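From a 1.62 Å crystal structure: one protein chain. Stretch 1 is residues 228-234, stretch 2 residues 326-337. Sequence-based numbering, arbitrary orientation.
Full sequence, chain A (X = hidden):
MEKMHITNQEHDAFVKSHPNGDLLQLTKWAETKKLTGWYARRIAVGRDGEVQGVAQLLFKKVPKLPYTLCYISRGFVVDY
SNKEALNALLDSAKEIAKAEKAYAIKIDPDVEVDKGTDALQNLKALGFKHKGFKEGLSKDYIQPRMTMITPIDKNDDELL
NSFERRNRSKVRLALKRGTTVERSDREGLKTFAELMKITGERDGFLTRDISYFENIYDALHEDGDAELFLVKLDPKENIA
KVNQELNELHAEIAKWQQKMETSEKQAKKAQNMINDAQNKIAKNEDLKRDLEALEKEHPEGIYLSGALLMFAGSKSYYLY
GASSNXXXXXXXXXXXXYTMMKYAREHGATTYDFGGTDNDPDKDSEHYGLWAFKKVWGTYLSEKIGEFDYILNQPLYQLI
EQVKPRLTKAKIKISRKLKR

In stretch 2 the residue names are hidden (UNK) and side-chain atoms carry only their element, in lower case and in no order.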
# COMPACT_ATOMS: atom_id res chain seq x y z
N LEU A 228 1.57 7.02 -8.07
CA LEU A 228 0.88 7.99 -7.28
C LEU A 228 -0.55 8.14 -7.78
O LEU A 228 -0.76 8.25 -8.99
CB LEU A 228 1.58 9.34 -7.39
CG LEU A 228 0.89 10.54 -6.72
CD1 LEU A 228 0.87 10.39 -5.22
CD2 LEU A 228 1.53 11.86 -7.16
N PHE A 229 -1.51 8.12 -6.86
CA PHE A 229 -2.93 8.31 -7.24
C PHE A 229 -3.38 9.57 -6.53
O PHE A 229 -2.99 9.79 -5.39
CB PHE A 229 -3.80 7.11 -6.83
CG PHE A 229 -3.52 5.89 -7.62
CD1 PHE A 229 -2.42 5.10 -7.32
CD2 PHE A 229 -4.30 5.54 -8.70
CE1 PHE A 229 -2.11 4.02 -8.09
CE2 PHE A 229 -4.01 4.42 -9.46
CZ PHE A 229 -2.88 3.66 -9.13
N LEU A 230 -4.24 10.36 -7.20
CA LEU A 230 -4.80 11.58 -6.62
C LEU A 230 -6.32 11.58 -6.88
O LEU A 230 -6.76 11.15 -7.97
CB LEU A 230 -4.17 12.79 -7.29
CG LEU A 230 -2.70 13.05 -7.09
CD1 LEU A 230 -2.26 14.26 -7.89
CD2 LEU A 230 -2.42 13.24 -5.62
N VAL A 231 -7.09 12.06 -5.92
CA VAL A 231 -8.57 12.13 -6.10
C VAL A 231 -8.96 13.60 -6.25
O VAL A 231 -8.62 14.41 -5.41
CB VAL A 231 -9.31 11.52 -4.92
CG1 VAL A 231 -10.83 11.63 -5.11
CG2 VAL A 231 -8.91 10.06 -4.73
N LYS A 232 -9.69 13.89 -7.34
CA LYS A 232 -10.06 15.24 -7.72
C LYS A 232 -11.60 15.41 -7.68
O LYS A 232 -12.34 14.51 -8.08
CB LYS A 232 -9.60 15.51 -9.15
CG LYS A 232 -9.75 16.96 -9.58
CD LYS A 232 -9.05 17.20 -10.90
CE LYS A 232 -8.16 18.42 -10.82
NZ LYS A 232 -7.81 18.84 -12.21
N LEU A 233 -12.03 16.57 -7.23
CA LEU A 233 -13.42 16.99 -7.38
C LEU A 233 -13.36 18.09 -8.43
O LEU A 233 -12.71 19.10 -8.20
CB LEU A 233 -13.94 17.55 -6.07
CG LEU A 233 -15.31 18.28 -6.16
CD1 LEU A 233 -16.36 17.35 -6.79
CD2 LEU A 233 -15.75 18.73 -4.78
N ASP A 234 -13.96 17.85 -9.59
CA ASP A 234 -13.88 18.80 -10.70
C ASP A 234 -15.27 19.37 -10.97
O ASP A 234 -16.14 18.66 -11.47
CB ASP A 234 -13.40 18.16 -11.98
CG ASP A 234 -13.05 19.20 -13.03
OD1 ASP A 234 -12.06 19.94 -12.82
OD2 ASP A 234 -13.80 19.34 -14.02
N UNK A 326 -11.27 19.20 3.54
CA UNK A 326 -12.44 19.67 2.79
C UNK A 326 -13.17 18.57 2.02
O UNK A 326 -12.58 17.56 1.62
c UNK A 326 -11.36 21.95 2.41
o UNK A 326 -9.75 23.00 1.04
o UNK A 326 -11.86 23.53 0.72
c UNK A 326 -10.96 22.91 1.32
c UNK A 326 -12.03 20.73 1.81
N UNK A 327 -14.46 18.80 1.80
CA UNK A 327 -15.31 17.94 0.98
C UNK A 327 -15.28 16.46 1.36
O UNK A 327 -15.42 15.59 0.49
c UNK A 327 -15.01 18.16 -0.50
c UNK A 327 -13.98 20.35 -1.16
c UNK A 327 -15.12 19.58 -0.94
c UNK A 327 -15.34 22.25 -1.71
c UNK A 327 -16.48 21.50 -1.48
c UNK A 327 -16.37 20.17 -1.11
c UNK A 327 -14.09 21.69 -1.54
N UNK A 328 -15.19 16.20 2.67
CA UNK A 328 -15.08 14.83 3.23
C UNK A 328 -16.30 13.97 2.88
O UNK A 328 -16.18 12.76 2.77
c UNK A 328 -14.93 14.84 4.76
c UNK A 328 -13.83 15.74 6.86
c UNK A 328 -13.71 15.56 5.34
n UNK A 328 -15.08 16.43 7.22
n UNK A 328 -14.65 16.60 9.49
n UNK A 328 -16.61 17.43 8.61
c UNK A 328 -15.44 16.82 8.44
N UNK A 329 -17.46 14.60 2.71
CA UNK A 329 -18.69 13.89 2.32
C UNK A 329 -18.66 13.24 0.94
O UNK A 329 -19.49 12.40 0.62
o UNK A 329 -19.71 14.59 4.79
c UNK A 329 -19.92 14.83 2.43
o UNK A 329 -21.57 15.48 4.00
c UNK A 329 -20.43 14.98 3.84
N UNK A 330 -17.66 13.58 0.12
CA UNK A 330 -17.48 12.90 -1.14
C UNK A 330 -16.75 11.57 -0.96
O UNK A 330 -16.59 10.86 -1.91
c UNK A 330 -18.81 15.52 -4.72
c UNK A 330 -18.69 16.94 -2.79
c UNK A 330 -18.01 14.59 -4.08
c UNK A 330 -17.88 16.00 -2.15
c UNK A 330 -19.13 16.70 -4.07
c UNK A 330 -16.69 13.80 -2.09
c UNK A 330 -17.53 14.83 -2.79
N UNK A 331 -16.33 11.27 0.26
CA UNK A 331 -15.64 10.00 0.60
C UNK A 331 -14.49 9.69 -0.35
O UNK A 331 -14.39 8.58 -0.88
c UNK A 331 -18.98 8.23 1.25
c UNK A 331 -17.37 8.97 3.05
c UNK A 331 -16.63 8.84 0.65
c UNK A 331 -17.81 9.13 1.61
N UNK A 332 -13.60 10.67 -0.58
CA UNK A 332 -12.50 10.46 -1.53
C UNK A 332 -11.56 9.31 -1.20
O UNK A 332 -11.16 8.62 -2.14
c UNK A 332 -11.98 12.29 -0.15
c UNK A 332 -13.42 11.92 0.18
c UNK A 332 -11.78 11.80 -1.53
N UNK A 333 -11.23 9.09 0.07
CA UNK A 333 -10.34 7.97 0.46
C UNK A 333 -10.94 6.61 0.12
O UNK A 333 -10.24 5.70 -0.29
n UNK A 333 -8.13 9.51 1.64
c UNK A 333 -9.22 9.28 2.33
o UNK A 333 -9.59 10.03 3.23
c UNK A 333 -10.01 8.03 1.95
N UNK A 334 -12.26 6.48 0.24
CA UNK A 334 -12.92 5.21 -0.09
C UNK A 334 -12.92 4.93 -1.58
O UNK A 334 -12.69 3.79 -2.01
c UNK A 334 -14.76 4.42 2.85
n UNK A 334 -14.30 6.53 2.57
c UNK A 334 -14.45 6.33 3.86
c UNK A 334 -14.50 5.34 1.90
c UNK A 334 -14.39 5.22 0.42
n UNK A 334 -14.73 5.06 4.05
N UNK A 335 -13.11 5.99 -2.37
CA UNK A 335 -13.01 5.89 -3.81
C UNK A 335 -11.59 5.49 -4.23
O UNK A 335 -11.39 4.54 -5.00
n UNK A 335 -14.13 6.50 -7.96
c UNK A 335 -13.81 6.05 -6.70
c UNK A 335 -14.25 7.81 -7.93
c UNK A 335 -13.75 7.12 -5.90
c UNK A 335 -13.40 7.24 -4.46
n UNK A 335 -14.04 8.22 -6.69
N UNK A 336 -10.64 6.21 -3.62
CA UNK A 336 -9.19 5.95 -3.83
C UNK A 336 -8.77 4.51 -3.55
O UNK A 336 -8.17 3.85 -4.44
c UNK A 336 -6.01 7.72 -0.91
s UNK A 336 -6.07 8.34 -2.55
c UNK A 336 -8.34 6.89 -2.97
c UNK A 336 -6.94 7.09 -3.53
N UNK A 337 -9.16 4.00 -2.39
CA UNK A 337 -8.78 2.61 -2.00
C UNK A 337 -9.28 1.58 -2.98
O UNK A 337 -8.53 0.72 -3.46
o UNK A 337 -6.61 1.47 0.03
n UNK A 337 -6.21 3.33 1.26
c UNK A 337 -8.49 2.92 0.50
c UNK A 337 -7.01 2.52 0.56
c UNK A 337 -9.24 2.23 -0.61

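Position 326 carries three carbons in a chain, the third bearing two oxygens, the pattern of a carboxylate two methylenes from the backbone. It is exposed and does not touch stretch 1; this is Glu326. At position 327 a single carbon leads to a six-membered ring of carbons with no oxygen attached, which excludes tyrosine. One face of the ring receives a methyl group of Leu233, CD2, which lies 4.1 Å from the ring centroid and 18° off the normal, a CH-pi contact. The residue is Phe327, and its CG is the atom closest to Leu233 CD2, at 4.0 Å.

Position 328 has three carbons, a nitrogen, and then a carbon holding two more nitrogens. This guanidinium group identifies Arg328, which extends into solvent far from the strand. Two carbons, the second with two oxygens, make position 329 a short carboxylate, Asp329, also exposed and out of reach.

Position 330 repeats the ring of six carbons on one carbon, again without a hydroxyl, and its CA-to-CB bond points toward the strand. The residue is Phe330. Its CE2 approaches Leu233 CD1 to 3.7 Å, while Leu233 CD2 sits over one ring face, 4.2 Å from the centroid and 19° off the normal. The bond from Phe330 N to Phe327 O, 3.0 Å, closes the turn that carries both rings.

Four carbons forked at the second define position 331 as Leu331; a fork at the first would have meant isoleucine. It makes no contact with stretch 1 but occupies the N-cap position of the following helix. At position 332 three carbons close a ring onto the backbone nitrogen, so the residue is Pro332. Its CB packs 3.7 Å from Val231 CG1, and the ring nitrogen, lacking a hydrogen, is readily accommodated in the first turn of a helix.

Position 333 ends in a carbon with two further atoms, modelled as one oxygen and one nitrogen, after one preceding carbon: Asn333, whose CA-to-CB bond points away from the strand. Positions 334 and 335 each have one carbon and a five-membered ring of three carbons and two nitrogens, the imidazoles of His334 and His335. Neither comes within contact distance of stretch 1, although the CA-to-CB bond of His335 points toward it.

Position 336 is an unbranched run of two carbons, a sulfur and a terminal carbon, hence Met336. Its CB lies 3.7 Å from Val231 CG2, and Met336 N donates to Pro332 O at 2.9 Å, placing these two residues one helical turn apart. Position 337 has three carbons, the last carrying one oxygen and one nitrogen: Gln337, buried but out of reach of the strand.

The contact is apolar, with no hydrogen bond across it. Val231 and Leu233, alternate residues of the strand, both direct CB toward stretch 2: Val231 meets Pro332 and Met336 with its two methyls, while Leu233 CD2 bridges the faces of Phe327 and Phe330.

Stretch 2, residues 326-337: EFRDFLPNHHMQ
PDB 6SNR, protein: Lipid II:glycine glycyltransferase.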